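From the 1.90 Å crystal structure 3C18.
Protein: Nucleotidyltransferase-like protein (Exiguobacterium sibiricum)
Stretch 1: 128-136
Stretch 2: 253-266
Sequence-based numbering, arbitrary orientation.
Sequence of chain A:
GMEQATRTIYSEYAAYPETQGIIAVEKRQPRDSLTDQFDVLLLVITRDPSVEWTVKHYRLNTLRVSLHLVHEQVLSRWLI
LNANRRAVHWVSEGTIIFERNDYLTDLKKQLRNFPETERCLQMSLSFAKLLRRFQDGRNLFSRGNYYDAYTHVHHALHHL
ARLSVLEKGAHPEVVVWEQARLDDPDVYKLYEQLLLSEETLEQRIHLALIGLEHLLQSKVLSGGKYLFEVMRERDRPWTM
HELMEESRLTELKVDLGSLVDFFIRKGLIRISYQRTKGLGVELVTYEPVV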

# COMPACT_ATOMS: atom_id res chain seq x y z
N ALA A 128 -6.75 -3.91 -11.00
CA ALA A 128 -7.37 -4.39 -9.73
C ALA A 128 -7.75 -3.20 -8.83
O ALA A 128 -8.85 -3.13 -8.21
CB ALA A 128 -6.40 -5.32 -9.00
N LYS A 129 -6.85 -2.24 -8.77
CA LYS A 129 -7.05 -1.09 -7.86
C LYS A 129 -8.08 -0.13 -8.44
O LYS A 129 -8.89 0.50 -7.71
CB LYS A 129 -5.74 -0.36 -7.63
CG LYS A 129 -4.67 -1.13 -6.87
CD LYS A 129 -5.17 -1.63 -5.54
N LEU A 130 -8.05 0.00 -9.75
CA LEU A 130 -9.06 0.85 -10.44
C LEU A 130 -10.46 0.32 -10.13
O LEU A 130 -11.40 1.07 -9.83
CB LEU A 130 -8.84 0.83 -11.96
CG LEU A 130 -9.93 1.23 -12.93
CD1 LEU A 130 -10.41 2.65 -12.73
CD2 LEU A 130 -9.39 1.01 -14.37
N LEU A 131 -10.56 -0.99 -10.16
CA LEU A 131 -11.85 -1.68 -10.04
C LEU A 131 -12.39 -1.52 -8.63
O LEU A 131 -13.54 -1.20 -8.43
CB LEU A 131 -11.71 -3.17 -10.43
CG LEU A 131 -12.97 -4.03 -10.31
CD1 LEU A 131 -14.04 -3.63 -11.33
CD2 LEU A 131 -12.58 -5.52 -10.46
N ARG A 132 -11.50 -1.62 -7.67
CA ARG A 132 -11.86 -1.50 -6.25
C ARG A 132 -12.23 -0.08 -5.90
O ARG A 132 -13.21 0.18 -5.18
CB ARG A 132 -10.71 -1.97 -5.37
CG ARG A 132 -11.02 -1.98 -3.91
CD ARG A 132 -11.98 -3.14 -3.53
NE ARG A 132 -11.44 -4.47 -3.83
CZ ARG A 132 -10.69 -5.19 -2.99
NH1 ARG A 132 -10.38 -4.70 -1.80
NH2 ARG A 132 -10.25 -6.40 -3.35
N ARG A 133 -11.48 0.88 -6.42
CA ARG A 133 -11.80 2.30 -6.16
C ARG A 133 -13.12 2.70 -6.81
O ARG A 133 -13.95 3.44 -6.24
CB ARG A 133 -10.65 3.23 -6.58
CG ARG A 133 -9.37 3.04 -5.79
CD ARG A 133 -9.40 3.62 -4.37
NE ARG A 133 -10.22 2.85 -3.44
CZ ARG A 133 -9.86 1.68 -2.90
NH1 ARG A 133 -8.70 1.14 -3.19
NH2 ARG A 133 -10.69 1.04 -2.11
N PHE A 134 -13.35 2.17 -8.00
CA PHE A 134 -14.61 2.43 -8.74
C PHE A 134 -15.80 1.88 -7.95
O PHE A 134 -16.81 2.52 -7.74
CB PHE A 134 -14.55 1.84 -10.15
CG PHE A 134 -15.88 1.78 -10.83
CD1 PHE A 134 -16.43 2.92 -11.41
CD2 PHE A 134 -16.58 0.60 -10.92
CE1 PHE A 134 -17.66 2.87 -12.01
CE2 PHE A 134 -17.80 0.55 -11.54
CZ PHE A 134 -18.33 1.70 -12.09
N GLN A 135 -15.67 0.67 -7.48
CA GLN A 135 -16.77 0.04 -6.72
C GLN A 135 -17.09 0.78 -5.45
O GLN A 135 -18.25 0.94 -5.08
CB GLN A 135 -16.43 -1.43 -6.44
CG GLN A 135 -16.52 -2.25 -7.74
CD GLN A 135 -16.04 -3.68 -7.58
OE1 GLN A 135 -15.32 -4.02 -6.63
NE2 GLN A 135 -16.41 -4.52 -8.54
N ASP A 136 -16.06 1.28 -4.79
CA ASP A 136 -16.27 1.95 -3.50
C ASP A 136 -16.93 3.27 -3.80
O ASP A 136 -17.81 3.72 -3.08
CB ASP A 136 -14.95 2.24 -2.77
CG ASP A 136 -14.37 1.02 -2.08
OD1 ASP A 136 -14.97 -0.07 -2.16
OD2 ASP A 136 -13.31 1.17 -1.47
N LYS A 253 -3.09 -11.89 -4.93
CA LYS A 253 -3.95 -12.58 -3.94
C LYS A 253 -5.01 -11.66 -3.37
O LYS A 253 -6.18 -12.02 -3.24
CB LYS A 253 -3.15 -13.20 -2.78
CG LYS A 253 -2.40 -14.43 -3.15
CD LYS A 253 -1.63 -15.02 -1.97
CE LYS A 253 -2.49 -15.49 -0.81
NZ LYS A 253 -1.67 -16.36 0.15
N VAL A 254 -4.62 -10.44 -3.08
CA VAL A 254 -5.50 -9.54 -2.35
C VAL A 254 -6.73 -9.17 -3.13
O VAL A 254 -7.79 -8.82 -2.56
CB VAL A 254 -4.77 -8.27 -1.89
CG1 VAL A 254 -5.76 -7.19 -1.49
CG2 VAL A 254 -3.86 -8.61 -0.72
N ASP A 255 -6.58 -9.24 -4.46
CA ASP A 255 -7.66 -8.77 -5.36
C ASP A 255 -8.25 -9.83 -6.27
O ASP A 255 -9.11 -9.56 -7.07
CB ASP A 255 -7.13 -7.61 -6.21
CG ASP A 255 -7.10 -6.27 -5.43
OD1 ASP A 255 -8.18 -5.80 -4.98
OD2 ASP A 255 -5.98 -5.71 -5.30
N LEU A 256 -7.78 -11.06 -6.12
CA LEU A 256 -8.16 -12.15 -7.00
C LEU A 256 -9.67 -12.39 -6.93
O LEU A 256 -10.35 -12.54 -7.93
CB LEU A 256 -7.35 -13.41 -6.64
CG LEU A 256 -6.93 -14.41 -7.70
CD1 LEU A 256 -6.44 -13.71 -8.92
CD2 LEU A 256 -5.82 -15.25 -7.08
N GLY A 257 -10.22 -12.39 -5.72
CA GLY A 257 -11.64 -12.61 -5.58
C GLY A 257 -12.46 -11.59 -6.38
O GLY A 257 -13.38 -11.96 -7.11
N SER A 258 -12.12 -10.31 -6.25
CA SER A 258 -12.88 -9.25 -6.97
C SER A 258 -12.65 -9.24 -8.45
O SER A 258 -13.52 -8.86 -9.23
CB SER A 258 -12.50 -7.85 -6.46
OG SER A 258 -12.70 -7.84 -5.07
N LEU A 259 -11.44 -9.58 -8.85
CA LEU A 259 -11.11 -9.64 -10.28
C LEU A 259 -11.91 -10.75 -10.90
O LEU A 259 -12.53 -10.57 -11.94
CB LEU A 259 -9.64 -9.87 -10.53
CG LEU A 259 -8.67 -8.72 -10.30
CD1 LEU A 259 -7.19 -9.19 -10.50
CD2 LEU A 259 -9.02 -7.59 -11.24
N VAL A 260 -11.91 -11.90 -10.24
CA VAL A 260 -12.61 -13.04 -10.78
C VAL A 260 -14.12 -12.78 -10.88
O VAL A 260 -14.76 -13.10 -11.88
CB VAL A 260 -12.29 -14.33 -10.01
CG1 VAL A 260 -13.33 -15.38 -10.29
CG2 VAL A 260 -10.90 -14.82 -10.39
N ASP A 261 -14.67 -12.15 -9.87
CA ASP A 261 -16.10 -11.81 -9.84
C ASP A 261 -16.43 -10.93 -11.01
O ASP A 261 -17.46 -11.07 -11.71
CB ASP A 261 -16.41 -11.01 -8.58
CG ASP A 261 -17.88 -10.60 -8.46
OD1 ASP A 261 -18.69 -11.42 -8.00
OD2 ASP A 261 -18.21 -9.43 -8.75
N PHE A 262 -15.53 -10.00 -11.25
CA PHE A 262 -15.72 -9.04 -12.32
C PHE A 262 -15.66 -9.72 -13.67
O PHE A 262 -16.52 -9.55 -14.50
CB PHE A 262 -14.67 -7.98 -12.26
CG PHE A 262 -14.84 -6.93 -13.29
CD1 PHE A 262 -15.78 -5.98 -13.14
CD2 PHE A 262 -14.06 -6.91 -14.39
CE1 PHE A 262 -15.95 -4.98 -14.09
CE2 PHE A 262 -14.21 -5.90 -15.36
CZ PHE A 262 -15.15 -4.94 -15.19
N PHE A 263 -14.64 -10.52 -13.87
CA PHE A 263 -14.45 -11.18 -15.15
C PHE A 263 -15.60 -12.16 -15.46
O PHE A 263 -15.96 -12.39 -16.60
CB PHE A 263 -13.10 -11.87 -15.19
CG PHE A 263 -11.92 -10.93 -15.16
CD1 PHE A 263 -11.90 -9.82 -15.94
CD2 PHE A 263 -10.81 -11.20 -14.39
CE1 PHE A 263 -10.81 -8.99 -15.91
CE2 PHE A 263 -9.71 -10.37 -14.38
CZ PHE A 263 -9.72 -9.27 -15.14
N ILE A 264 -16.23 -12.69 -14.42
CA ILE A 264 -17.36 -13.61 -14.61
C ILE A 264 -18.51 -12.81 -15.15
O ILE A 264 -19.18 -13.20 -16.08
CB ILE A 264 -17.80 -14.29 -13.28
CG1 ILE A 264 -16.76 -15.35 -12.86
CG2 ILE A 264 -19.17 -14.92 -13.46
CD1 ILE A 264 -16.99 -15.89 -11.55
N ARG A 265 -18.70 -11.62 -14.61
CA ARG A 265 -19.82 -10.77 -15.03
C ARG A 265 -19.60 -10.20 -16.43
O ARG A 265 -20.54 -9.81 -17.09
CB ARG A 265 -20.03 -9.64 -14.04
CG ARG A 265 -20.64 -10.13 -12.75
CD ARG A 265 -20.91 -9.01 -11.77
NE ARG A 265 -19.67 -8.56 -11.15
CZ ARG A 265 -19.17 -7.32 -11.25
NH1 ARG A 265 -19.83 -6.38 -11.92
NH2 ARG A 265 -18.03 -7.03 -10.64
N LYS A 266 -18.37 -10.17 -16.89
CA LYS A 266 -18.05 -9.63 -18.21
C LYS A 266 -17.94 -10.75 -19.23
O LYS A 266 -17.63 -10.53 -20.41
CB LYS A 266 -16.73 -8.87 -18.19
CG LYS A 266 -16.77 -7.62 -17.38
CD LYS A 266 -17.88 -6.72 -17.82
CE LYS A 266 -18.17 -5.67 -16.77
NZ LYS A 266 -19.51 -5.08 -16.97
O HOH W 1 -10.07 -5.30 -7.45
O HOH W 2 -15.68 -7.41 -8.51
O HOH W 3 -18.06 -3.76 -10.84

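Two helices that cross at a steep angle can touch closely over only a short length, and residues farther along can reach across through longer side chains or water. The helices in stretches 128-136 and 253-266 of this nucleotidyltransferase-like protein illustrate the point. The axes approach to 10.1 Å and their N-to-C directions differ by 73°, while touching residues are at least 122 positions apart in sequence. Helical hydrogen bonds within each stretch, such as Arg132 N to Ala128 O at 3.1 Å, engage much of the backbone, and the contact falls largely to side chains and water. Together the two stretches bury 468 Å².

Ala128 lies where the backbones come nearest, its CA 6.2 Å from the CA of Asp255. Its small side chain points toward the partner helix, and at this close approach Ala128 CB sits 3.7 Å from Asp255 CB and 4.1 Å from Leu259 CD2. Leu259 leaves its helix sideways, but the end of its side chain comes nearer and fills the space beside the alanine. Water adds a polar link at the same place, donating to Ala128 O at 2.6 Å and to Asp255 OD1 at 3.2 Å. Lys129 directs its CB away and contributes little, and its terminal atoms are not modelled. Leu130, its side chain out of reach, takes no part.

Leu131 supplies the apolar centre and has more area covered by the other stretch than any other residue here. Leu131 CD2 packs 4.2 Å from Leu259 CD2, continuing the hydrophobic patch begun at Ala128, and also touches Phe262 CB and Ser258 O, each at 3.7 Å; Leu131 CD1 lies over one face of the Phe262 ring, 3.8 Å from the ring centroid and 28° off the ring normal. This CH-pi contact sets a weakly polarised methyl against the electron-rich face of the aromatic ring.

Arg132 brings charge to the partly exposed flank of this apolar core. Its side chain, t at chi1 and then bent by p rotamers at chi2 and chi3, reaches the N-terminal part of the other helix, where NH2 forms a salt bridge with Asp255 OD1 at 2.7 Å. The carboxylate oxygen lies over one face of the guanidinium, so the pairing is close and electrostatically favourable without the in-plane approach that best suits a hydrogen bond. Val254 O, by contrast, lies near the guanidinium plane at its edge, 3.5 Å from Arg132 NH2.

Arg133 turns to its own helix, its NH2 bonding Asp136 OD2 at 2.7 Å within a salt bridge, and Phe134 makes no contact with the second stretch. One turn beyond Leu131, Gln135 again points across, but here water does the joining. Gln135 NE2 donates to two waters: one, at 3.0 Å, passes hydrogens on to Ser258 O (2.7 Å) and Asp261 OD2 (3.2 Å); the other, at 2.9 Å, accepts from Arg265 NH2 at 3.3 Å. Water thus joins the helices both at the close approach and near Gln135, where the backbones stand farther apart.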